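Long-range contact in homoserine kinase (Cytophaga hutchinsonii, PDB 4P52), which probably catalyses the ATP-dependent phosphorylation of homoserine to O-phosphohomoserine, as a kinase of the GHMP family: residues A[142-153]-A[162-170]. Numbering follows the deposited sequence.
Sequences VKDLLPFAMEGE and ADNVAPCLY
Leu146 and Val165 are the two interlocking bumps of this helix pair, each lodged in a hollow of the opposite helix. The side chain of Leu146 enters a pocket formed by Val165, Ala166, Leu169 and Tyr170, and its two methyls divide the space: CD1 lies 3.4 Å from Val165 CG1, while CD2 turns to Ala166 CB and the CE2 side of the tyrosine ring. In return Val165 settles among Leu146, Ala149, Met150 and Glu153. With its CG1 opposite the backbone nitrogen (chi1 -177°), Val165 directs that methyl to Ala149 CB, 3.7 Å away, while CG2 rests against the selenium of Met150 and Glu153 OE1. Glu153 has its polar partner elsewhere, its OE2 being hydrogen-bonded to Ser121.

At one end of the interface the selenomethionine chain of Met150, bent at both chi2 and chi3, curls over the first turn of helix 162-170 and brings CE to 3.9 Å from Ala162 CB. Toward the other end Leu169 fits CD2 against the backbone of Leu146, 3.5 Å from Leu146 N, and CD1 against Val142 CG1. Tyr170 crosses Leu146 at about a right angle, and its OH donates a hydrogen bond of 2.7 Å to Lys143 O, which lies at the ring edge. The hydroxyl meets a lone pair in the carbonyl plane at a C=O···O angle of 126°, tying the aromatic ring to the backbone of Lys143.

The axes of 146-153 and 162-170 approach to 10.0 Å at 140°, and Leu145 and Cys168 continue the packing onto helix 120-135. This reciprocal knobs-into-holes packing joins two consecutive, roughly antiparallel helices in the helical layer of the GHMP kinase N-terminal domain.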
loop_
_atom_site.group_PDB
_atom_site.type_symbol
_atom_site.label_atom_id
_atom_site.label_comp_id
_atom_site.label_asym_id
_atom_site.label_seq_id
_atom_site.Cartn_x
_atom_site.Cartn_y
_atom_site.Cartn_z
ATOM N N VAL A 142 -18.045 5.603 20.127
ATOM C CA VAL A 142 -17.657 4.266 19.651
ATOM C C VAL A 142 -16.199 4.254 19.187
ATOM O O VAL A 142 -15.419 3.374 19.585
ATOM C CB VAL A 142 -18.642 3.717 18.584
ATOM C CG1 VAL A 142 -18.111 2.443 17.944
ATOM C CG2 VAL A 142 -20.025 3.476 19.208
ATOM N N LYS A 143 -15.837 5.253 18.384
ATOM C CA LYS A 143 -14.452 5.525 18.026
ATOM C C LYS A 143 -13.493 5.246 19.192
ATOM O O LYS A 143 -12.506 4.524 19.030
ATOM C CB LYS A 143 -14.309 6.990 17.557
ATOM C CG LYS A 143 -12.872 7.502 17.500
ATOM C CD LYS A 143 -12.777 9.021 17.312
ATOM C CE LYS A 143 -11.376 9.503 17.709
ATOM N NZ LYS A 143 -10.862 10.688 16.961
ATOM N N ASP A 144 -13.791 5.815 20.361
ATOM C CA ASP A 144 -12.854 5.830 21.470
ATOM C C ASP A 144 -12.818 4.550 22.276
ATOM O O ASP A 144 -12.031 4.450 23.217
ATOM C CB ASP A 144 -13.123 7.022 22.376
ATOM C CG ASP A 144 -12.742 8.343 21.715
ATOM O OD1 ASP A 144 -11.545 8.502 21.364
ATOM O OD2 ASP A 144 -13.644 9.201 21.526
ATOM N N LEU A 145 -13.649 3.568 21.909
ATOM C CA LEU A 145 -13.619 2.282 22.596
ATOM C C LEU A 145 -12.455 1.405 22.173
ATOM O O LEU A 145 -12.074 0.479 22.919
ATOM C CB LEU A 145 -14.920 1.520 22.427
ATOM C CG LEU A 145 -16.186 2.284 22.809
ATOM C CD1 LEU A 145 -17.398 1.411 22.528
ATOM C CD2 LEU A 145 -16.143 2.764 24.260
ATOM N N LEU A 146 -11.877 1.695 21.005
ATOM C CA LEU A 146 -10.814 0.846 20.462
ATOM C C LEU A 146 -9.645 0.554 21.445
ATOM O O LEU A 146 -9.273 -0.615 21.623
ATOM C CB LEU A 146 -10.309 1.377 19.119
ATOM C CG LEU A 146 -9.244 0.505 18.455
ATOM C CD1 LEU A 146 -9.714 -0.924 18.238
ATOM C CD2 LEU A 146 -8.854 1.116 17.124
ATOM N N PRO A 147 -9.086 1.600 22.102
ATOM C CA PRO A 147 -7.947 1.332 23.001
ATOM C C PRO A 147 -8.280 0.343 24.127
ATOM O O PRO A 147 -7.442 -0.512 24.476
ATOM C CB PRO A 147 -7.606 2.711 23.588
ATOM C CG PRO A 147 -8.235 3.705 22.672
ATOM C CD PRO A 147 -9.443 3.032 22.073
ATOM N N PHE A 148 -9.487 0.445 24.682
ATOM C CA PHE A 148 -9.891 -0.479 25.724
ATOM C C PHE A 148 -9.955 -1.906 25.222
ATOM O O PHE A 148 -9.559 -2.836 25.922
ATOM C CB PHE A 148 -11.214 -0.052 26.321
ATOM C CG PHE A 148 -11.162 1.301 26.934
ATOM C CD1 PHE A 148 -10.391 1.529 28.058
ATOM C CD2 PHE A 148 -11.862 2.353 26.374
ATOM C CE1 PHE A 148 -10.325 2.785 28.625
ATOM C CE2 PHE A 148 -11.811 3.616 26.938
ATOM C CZ PHE A 148 -11.037 3.833 28.063
ATOM N N ALA A 149 -10.440 -2.078 24.000
ATOM C CA ALA A 149 -10.513 -3.407 23.425
ATOM C C ALA A 149 -9.095 -3.924 23.161
ATOM O O ALA A 149 -8.818 -5.096 23.393
ATOM C CB ALA A 149 -11.365 -3.401 22.166
HETATM N N MSE A 150 -8.203 -3.027 22.723
HETATM C CA MSE A 150 -6.775 -3.336 22.543
HETATM C C MSE A 150 -6.091 -3.728 23.851
HETATM O O MSE A 150 -5.446 -4.771 23.902
HETATM C CB MSE A 150 -6.025 -2.165 21.883
HETATM C CG MSE A 150 -6.380 -1.800 20.438
HETATM SE SE MSE A 150 -6.068 -3.299 19.174
HETATM C CE MSE A 150 -4.097 -3.232 18.986
ATOM N N GLU A 151 -6.192 -2.904 24.905
ATOM C CA GLU A 151 -5.559 -3.215 26.209
ATOM C C GLU A 151 -6.086 -4.542 26.789
ATOM O O GLU A 151 -5.324 -5.349 27.346
ATOM C CB GLU A 151 -5.803 -2.113 27.237
ATOM C CG GLU A 151 -5.018 -0.817 27.062
ATOM C CD GLU A 151 -5.624 0.367 27.850
ATOM O OE1 GLU A 151 -6.384 0.160 28.833
ATOM O OE2 GLU A 151 -5.345 1.534 27.480
ATOM N N GLY A 152 -7.393 -4.763 26.648
ATOM C CA GLY A 152 -8.015 -6.018 27.041
ATOM C C GLY A 152 -7.334 -7.218 26.417
ATOM O O GLY A 152 -6.856 -8.105 27.133
ATOM N N GLU A 153 -7.291 -7.237 25.088
ATOM C CA GLU A 153 -6.593 -8.267 24.307
ATOM C C GLU A 153 -5.124 -8.455 24.712
ATOM O O GLU A 153 -4.639 -9.585 24.834
ATOM C CB GLU A 153 -6.603 -7.864 22.844
ATOM C CG GLU A 153 -7.885 -8.153 22.113
ATOM C CD GLU A 153 -7.813 -9.479 21.402
ATOM O OE1 GLU A 153 -7.268 -9.522 20.263
ATOM O OE2 GLU A 153 -8.296 -10.467 22.003
ATOM N N ALA A 162 -5.044 -5.123 15.804
ATOM C CA ALA A 162 -5.926 -4.048 15.388
ATOM C C ALA A 162 -6.643 -4.365 14.103
ATOM O O ALA A 162 -7.769 -3.917 13.896
ATOM C CB ALA A 162 -5.181 -2.751 15.265
ATOM N N ASP A 163 -6.016 -5.156 13.241
ATOM C CA ASP A 163 -6.679 -5.531 12.001
ATOM C C ASP A 163 -7.788 -6.555 12.208
ATOM O O ASP A 163 -8.568 -6.812 11.294
ATOM C CB ASP A 163 -5.704 -5.969 10.916
ATOM C CG ASP A 163 -4.935 -7.230 11.266
ATOM O OD1 ASP A 163 -5.083 -7.787 12.395
ATOM O OD2 ASP A 163 -4.154 -7.656 10.378
ATOM N N ASN A 164 -7.886 -7.109 13.416
ATOM C CA ASN A 164 -9.127 -7.800 13.825
ATOM C C ASN A 164 -10.063 -6.863 14.601
ATOM O O ASN A 164 -11.240 -6.728 14.258
ATOM C CB ASN A 164 -8.833 -9.027 14.674
ATOM C CG ASN A 164 -8.123 -10.121 13.907
ATOM O OD1 ASN A 164 -6.990 -10.457 14.240
ATOM N ND2 ASN A 164 -8.788 -10.710 12.906
ATOM N N VAL A 165 -9.519 -6.209 15.627
ATOM C CA VAL A 165 -10.303 -5.436 16.565
ATOM C C VAL A 165 -10.990 -4.231 15.917
ATOM O O VAL A 165 -12.187 -4.039 16.120
ATOM C CB VAL A 165 -9.455 -4.964 17.764
ATOM C CG1 VAL A 165 -10.319 -4.222 18.751
ATOM C CG2 VAL A 165 -8.838 -6.142 18.500
ATOM N N ALA A 166 -10.250 -3.418 15.146
ATOM C CA ALA A 166 -10.831 -2.209 14.548
ATOM C C ALA A 166 -12.033 -2.489 13.617
ATOM O O ALA A 166 -13.098 -1.868 13.801
ATOM C CB ALA A 166 -9.779 -1.340 13.868
ATOM N N PRO A 167 -11.888 -3.426 12.643
ATOM C CA PRO A 167 -13.046 -3.712 11.772
ATOM C C PRO A 167 -14.206 -4.380 12.531
ATOM O O PRO A 167 -15.396 -4.229 12.155
ATOM C CB PRO A 167 -12.484 -4.661 10.700
ATOM C CG PRO A 167 -11.273 -5.271 11.322
ATOM C CD PRO A 167 -10.709 -4.237 12.275
ATOM N N CYS A 168 -13.865 -5.106 13.588
ATOM C CA CYS A 168 -14.869 -5.719 14.394
ATOM C C CYS A 168 -15.720 -4.632 15.068
ATOM O O CYS A 168 -16.951 -4.668 15.021
ATOM C CB CYS A 168 -14.240 -6.634 15.440
ATOM S SG CYS A 168 -15.535 -7.423 16.409
ATOM N N LEU A 169 -15.050 -3.674 15.683
ATOM C CA LEU A 169 -15.708 -2.603 16.392
ATOM C C LEU A 169 -16.343 -1.574 15.466
ATOM O O LEU A 169 -17.409 -1.070 15.762
ATOM C CB LEU A 169 -14.718 -1.909 17.339
ATOM C CG LEU A 169 -15.181 -0.653 18.076
ATOM C CD1 LEU A 169 -16.322 -0.902 19.076
ATOM C CD2 LEU A 169 -13.975 -0.018 18.758
ATOM N N TYR A 170 -15.685 -1.255 14.362
ATOM C CA TYR A 170 -16.118 -0.150 13.528
ATOM C C TYR A 170 -16.950 -0.613 12.384
ATOM O O TYR A 170 -17.609 0.193 11.752
ATOM C CB TYR A 170 -14.930 0.603 12.950
ATOM C CG TYR A 170 -14.103 1.324 13.970
ATOM C CD1 TYR A 170 -14.673 1.883 15.101
ATOM C CD2 TYR A 170 -12.734 1.471 13.794
ATOM C CE1 TYR A 170 -13.896 2.546 16.045
ATOM C CE2 TYR A 170 -11.955 2.137 14.724
ATOM C CZ TYR A 170 -12.544 2.679 15.839
ATOM O OH TYR A 170 -11.753 3.352 16.740
#